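Local coordinates for protein ketosynthase (PDB 6KXD) that probably serves as the chain length factor partner of a ketosynthase in a highly reducing type II polyketide synthase, at residues R79-A82 and K83-R86; L154-A157 and A158-A162; F208-A211 and H212-E216. One frame throughout, in Å; residues are numbered along the deposited sequence.

Interaction 1: residues R79-A82 and K83-R86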
# COMPACT_ATOMS: atom_id res chain seq x y z
N ARG B 79 0.70 -5.05 -27.43
CA ARG B 79 0.69 -3.65 -27.09
C ARG B 79 1.11 -3.44 -25.62
O ARG B 79 0.44 -3.90 -24.71
CB ARG B 79 -0.70 -3.11 -27.40
CG ARG B 79 -0.86 -1.62 -27.21
CD ARG B 79 -2.30 -1.18 -27.40
NE ARG B 79 -2.72 -1.42 -28.76
CZ ARG B 79 -2.50 -0.58 -29.78
NH1 ARG B 79 -1.91 0.59 -29.58
NH2 ARG B 79 -2.88 -0.94 -30.99
N GLY B 80 2.25 -2.77 -25.43
CA GLY B 80 2.73 -2.34 -24.09
C GLY B 80 3.13 -3.52 -23.20
O GLY B 80 3.08 -3.46 -21.94
N THR B 81 3.53 -4.60 -23.83
CA THR B 81 3.76 -5.87 -23.11
C THR B 81 5.22 -6.28 -23.15
O THR B 81 5.65 -7.13 -22.35
CB THR B 81 2.89 -7.00 -23.65
OG1 THR B 81 3.09 -6.98 -25.06
CG2 THR B 81 1.43 -6.88 -23.28
N ALA B 82 6.00 -5.68 -24.04
CA ALA B 82 7.42 -6.11 -24.22
C ALA B 82 8.23 -5.93 -22.92
O ALA B 82 9.11 -6.73 -22.66
CB ALA B 82 8.04 -5.35 -25.37
N LYS B 83 7.98 -4.84 -22.20
CA LYS B 83 8.72 -4.47 -21.00
C LYS B 83 7.87 -4.72 -19.74
O LYS B 83 8.28 -4.36 -18.62
CB LYS B 83 9.06 -2.99 -21.07
CG LYS B 83 9.93 -2.57 -22.25
CD LYS B 83 10.93 -3.63 -22.57
CE LYS B 83 12.23 -3.14 -23.19
NZ LYS B 83 13.27 -4.18 -23.00
N MET B 84 6.69 -5.30 -19.92
CA MET B 84 5.75 -5.49 -18.82
C MET B 84 6.31 -6.49 -17.82
O MET B 84 6.77 -7.57 -18.17
CB MET B 84 4.40 -6.01 -19.31
CG MET B 84 3.43 -6.29 -18.18
SD MET B 84 1.83 -6.77 -18.77
CE MET B 84 1.31 -5.28 -19.61
N ASP B 85 6.20 -6.13 -16.54
CA ASP B 85 6.63 -7.03 -15.49
C ASP B 85 5.61 -8.17 -15.35
O ASP B 85 4.39 -8.03 -15.57
CB ASP B 85 6.81 -6.30 -14.17
CG ASP B 85 5.51 -5.65 -13.73
OD1 ASP B 85 4.96 -4.84 -14.48
OD2 ASP B 85 5.03 -6.01 -12.62
N ARG B 86 6.11 -9.31 -14.91
CA ARG B 86 5.33 -10.47 -14.80
C ARG B 86 4.21 -10.25 -13.77
O ARG B 86 3.13 -10.73 -13.97
CB ARG B 86 6.25 -11.63 -14.46
CG ARG B 86 5.57 -12.98 -14.41
CD ARG B 86 6.68 -13.99 -14.21
NE ARG B 86 6.18 -15.33 -14.19
CZ ARG B 86 5.94 -16.07 -15.26
NH1 ARG B 86 6.19 -15.57 -16.47
NH2 ARG B 86 5.43 -17.28 -15.13

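Interaction 2: residues L154-A157 and A158-A162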
# COMPACT_ATOMS: atom_id res chain seq x y z
N LEU B 154 5.13 0.17 -7.30
CA LEU B 154 4.48 -0.91 -6.57
C LEU B 154 2.98 -1.00 -6.91
O LEU B 154 2.43 -2.07 -6.82
CB LEU B 154 4.72 -0.74 -5.06
CG LEU B 154 6.18 -0.83 -4.59
CD1 LEU B 154 6.27 -0.62 -3.08
CD2 LEU B 154 6.79 -2.20 -4.96
N ASN B 155 2.35 0.12 -7.23
CA ASN B 155 0.95 0.19 -7.50
C ASN B 155 0.68 -0.05 -8.98
O ASN B 155 -0.44 0.10 -9.42
CB ASN B 155 0.34 1.49 -7.01
CG ASN B 155 0.90 2.73 -7.67
OD1 ASN B 155 1.92 2.63 -8.40
ND2 ASN B 155 0.29 3.86 -7.38
N HIS B 156 1.70 -0.42 -9.76
CA HIS B 156 1.50 -0.49 -11.19
C HIS B 156 0.48 -1.57 -11.58
O HIS B 156 -0.32 -1.31 -12.47
CB HIS B 156 2.78 -0.78 -11.95
CG HIS B 156 2.51 -0.74 -13.41
ND1 HIS B 156 2.30 -1.88 -14.16
CD2 HIS B 156 2.35 0.32 -14.25
CE1 HIS B 156 2.06 -1.51 -15.43
NE2 HIS B 156 2.11 -0.21 -15.50
N ALA B 157 0.54 -2.76 -10.97
CA ALA B 157 -0.43 -3.82 -11.35
C ALA B 157 -1.88 -3.34 -11.13
O ALA B 157 -2.75 -3.51 -12.03
CB ALA B 157 -0.14 -5.13 -10.63
N ALA B 158 -2.17 -2.68 -9.99
CA ALA B 158 -3.50 -2.27 -9.68
C ALA B 158 -3.94 -1.19 -10.70
O ALA B 158 -5.05 -1.23 -11.19
CB ALA B 158 -3.58 -1.81 -8.24
N GLY B 159 -3.04 -0.25 -10.97
CA GLY B 159 -3.23 0.84 -11.91
C GLY B 159 -3.44 0.32 -13.32
O GLY B 159 -4.32 0.83 -14.05
N ALA B 160 -2.62 -0.65 -13.73
CA ALA B 160 -2.73 -1.29 -15.05
C ALA B 160 -4.11 -1.95 -15.20
O ALA B 160 -4.71 -1.91 -16.30
CB ALA B 160 -1.65 -2.29 -15.31
N THR B 161 -4.56 -2.60 -14.13
CA THR B 161 -5.88 -3.26 -14.16
C THR B 161 -6.94 -2.22 -14.46
O THR B 161 -7.85 -2.45 -15.28
CB THR B 161 -6.12 -3.98 -12.83
OG1 THR B 161 -5.06 -4.91 -12.64
CG2 THR B 161 -7.44 -4.70 -12.78
N ALA B 162 -6.81 -1.06 -13.83
CA ALA B 162 -7.77 0.04 -14.01
C ALA B 162 -7.71 0.60 -15.42
O ALA B 162 -8.78 0.90 -15.99
CB ALA B 162 -7.52 1.10 -12.99
O HOH W 1 -0.42 -3.01 -7.77

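Interaction 3: residues F208-A211 and H212-E216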
# COMPACT_ATOMS: atom_id res chain seq x y z
N PHE B 208 7.03 -14.87 -9.83
CA PHE B 208 8.28 -15.57 -9.67
C PHE B 208 9.38 -14.78 -10.41
O PHE B 208 9.17 -14.29 -11.51
CB PHE B 208 8.21 -17.02 -10.16
CG PHE B 208 9.50 -17.72 -9.83
CD1 PHE B 208 9.69 -18.29 -8.58
CD2 PHE B 208 10.58 -17.65 -10.69
CE1 PHE B 208 10.92 -18.85 -8.25
CE2 PHE B 208 11.81 -18.20 -10.35
CZ PHE B 208 11.96 -18.81 -9.13
N SER B 209 10.51 -14.55 -9.74
CA SER B 209 11.65 -13.87 -10.35
C SER B 209 12.90 -14.40 -9.67
O SER B 209 12.84 -14.79 -8.51
CB SER B 209 11.63 -12.37 -10.24
OG SER B 209 11.80 -11.92 -8.90
N ALA B 210 13.99 -14.45 -10.43
CA ALA B 210 15.29 -14.83 -9.84
C ALA B 210 15.61 -13.90 -8.66
O ALA B 210 16.12 -14.33 -7.60
CB ALA B 210 16.39 -14.79 -10.90
N ALA B 211 15.23 -12.62 -8.75
CA ALA B 211 15.52 -11.72 -7.66
C ALA B 211 14.81 -12.15 -6.37
O ALA B 211 15.43 -12.34 -5.27
CB ALA B 211 15.21 -10.31 -8.06
N HIS B 212 13.49 -12.30 -6.49
CA HIS B 212 12.64 -12.82 -5.42
C HIS B 212 13.21 -14.11 -4.84
O HIS B 212 13.34 -14.23 -3.62
CB HIS B 212 11.23 -13.03 -5.94
CG HIS B 212 10.28 -13.45 -4.88
ND1 HIS B 212 9.58 -14.62 -4.95
CD2 HIS B 212 10.00 -12.89 -3.69
CE1 HIS B 212 8.86 -14.74 -3.86
NE2 HIS B 212 9.10 -13.71 -3.07
N ALA B 213 13.52 -15.08 -5.70
CA ALA B 213 14.00 -16.37 -5.25
C ALA B 213 15.29 -16.18 -4.44
O ALA B 213 15.42 -16.72 -3.36
CB ALA B 213 14.21 -17.32 -6.40
N TRP B 214 16.23 -15.40 -4.97
CA TRP B 214 17.51 -15.16 -4.26
C TRP B 214 17.28 -14.37 -2.97
O TRP B 214 17.87 -14.68 -1.93
CB TRP B 214 18.50 -14.46 -5.21
CG TRP B 214 19.13 -15.44 -6.13
CD1 TRP B 214 18.92 -15.60 -7.47
CD2 TRP B 214 20.07 -16.46 -5.75
NE1 TRP B 214 19.66 -16.64 -7.94
CE2 TRP B 214 20.38 -17.19 -6.91
CE3 TRP B 214 20.66 -16.83 -4.53
CZ2 TRP B 214 21.28 -18.26 -6.90
CZ3 TRP B 214 21.55 -17.88 -4.52
CH2 TRP B 214 21.83 -18.60 -5.69
N PHE B 215 16.38 -13.38 -2.98
CA PHE B 215 16.18 -12.61 -1.78
C PHE B 215 15.55 -13.47 -0.69
O PHE B 215 15.90 -13.34 0.49
CB PHE B 215 15.33 -11.37 -2.03
CG PHE B 215 16.05 -10.25 -2.72
CD1 PHE B 215 17.42 -10.24 -2.86
CD2 PHE B 215 15.33 -9.18 -3.25
CE1 PHE B 215 18.07 -9.19 -3.50
CE2 PHE B 215 15.98 -8.14 -3.88
CZ PHE B 215 17.35 -8.14 -3.98
N GLU B 216 14.60 -14.30 -1.10
CA GLU B 216 13.93 -15.21 -0.17
C GLU B 216 14.96 -16.14 0.47
O GLU B 216 14.90 -16.41 1.66
CB GLU B 216 12.90 -16.07 -0.89
CG GLU B 216 11.58 -15.34 -1.07
CD GLU B 216 10.95 -14.90 0.23
OE1 GLU B 216 10.59 -15.78 1.05
OE2 GLU B 216 10.86 -13.68 0.44

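Interaction 1: residues R79-A82 and K83-R86
A type I beta turn joins Thr-81 to Met-84, in the loop between helix 72-76 and helix 86-99. Ala-82 and Lys-83 are its two corner residues. The closing bond is weak: Met-84 N donates to Thr-81 O at 3.2 Å, with an N-H...O angle of 155°. The Met-84 side chain reaches back alongside Gly-80 and Thr-81. Its first two torsions are extended (chi1 177°) and the chain bends at the thioether (chi3 -64°). The bend carries Met-84 CE to 3.4 Å from Gly-80 O and to 4.0 Å from Thr-81 CG2. Nearer the backbone, Met-84 CB lies 3.5 Å from Thr-81 O. At the second corner, Lys-83 CD passes 3.6 Å from Ala-82 C. The Lys-83 ammonium runs on to a salt bridge with Asp-145, and Thr-81 OG1 turns back to Gly-77 O and Gln-73 NE2. Past the turn, Asp-85 is the N-cap of helix 86-99, and its OD1 also bonds Thr-88 OG1. The turn thus has a single, weak hydrogen bond across it, and its side chains are also tied outward: Met-84 by apolar contacts with Leu-76 and Leu-92, Thr-81 and Lys-83 by polar ones.

Interaction 2: residues L154-A157 and A158-A162
Ala-157 O takes two hydrogen bonds, both from Thr-161. The backbone N of Thr-161 lies 2.9 Å from Ala-157 O. The hydroxyl OG1 of Thr-161 also donates to Ala-157 O, at 2.8 Å. The two donors come from opposite faces of the carbonyl plane, with OG1 tilted 34° from it. The Thr-161 torsion explains this: OG1 sits beside its own backbone N (chi1 -58°), where it can reach back one helical turn. One turn is also spanned by Ala-160 N to His-156 O at 2.7 Å and by Gly-159 N to Asn-155 O at 3.0 Å. These bonds form the first turn of helix 156-165, with Asn-155 at the N-cap position. The Asn-155 side chain makes no capping bond; its OD1 goes to Ser-153 OG instead, and its ND2 makes weak hydrogen bonds to Phe-395 and Asn-398 of the partner subunit. A water fills in at this end: it accepts from Ala-158 N at 2.8 Å and donates to Leu-154 O at 3.1 Å. The His-156 ring reaches along the helix to the residue one turn on: CE1 of His-156 lies 3.8 Å from Ala-160 CB, and its ND1 bonds Thr-88 OG1. The buried Thr-161 hydroxyl is thus satisfied by a main-chain oxygen within its own helix, which suits a helix packed between helix 86-99 and strands 114-119 and 171-174.

Interaction 3: residues F208-A211 and H212-E216
Ser-209 OG accepts a hydrogen bond from His-212 N at 3.0 Å, with an N-H...O angle of 163°. The hydroxyl lies between its own backbone N and carbonyl carbon (chi1 68°), which turns it to face the start of the helix. The Ser-209 carbonyl is used as well: Ala-213 N donates to Ser-209 O at 2.9 Å. Next along, Trp-214 N bonds Ala-210 O at 2.8 Å. Phe-215 N donates to Ala-211 O at 2.7 Å, nearly in line with that carbonyl. Ser-209 is therefore the N-cap of helix 210-219, which follows strand 199-206 within the N-terminal ketoacyl synthase region, of the thiolase fold. With alanine in place of Ser-209 the hydroxyl is gone, and His-212 N would probably be left without its capping acceptor.

The rings of Trp-214 and Phe-215 also lie against these carbonyls. Trp-214 CD1 comes to 3.1 Å from Ala-210 O, which lies at the edge of the indole near its plane. The Phe-215 ring presents a face to Ala-211 C, with Phe-215 CG 3.4 Å from Ala-211 O. Just before the cap in sequence, Phe-208 puts CZ 3.8 Å from Ala-213 CB. Its own N donates to Glu-231 OE1. Glu-216 CG lies over one face of the His-212 ring, offset toward the rim, while Glu-216 OE2 makes a salt bridge to Arg-362. Trp-214 NE1 donates a hydrogen bond to Pro-58 O, and the indole also packs on Pro-132 of the partner subunit.

Overall arrangement
The three interactions follow one another along the chain, all within the N-terminal ketoacyl synthase range. Interaction 1 leads into helix 86-99, interaction 2 starts helix 156-165 and interaction 3 starts helix 210-219. The centres of 1 and 2 are about 13 Å apart, and their residues touch: Asp-85 packs against His-156, and both bond Thr-88 of helix 86-99. The centres of interactions 1 and 3 are about 19 Å apart, yet Arg-86 packs on the Phe-208 carbonyl, and Glu-231 is bonded by both residues. Interactions 2 and 3 do not touch; their centres are about 21 Å apart. Residues 79-86 thus bridge two helix starts, each with neighbours in the partner subunit.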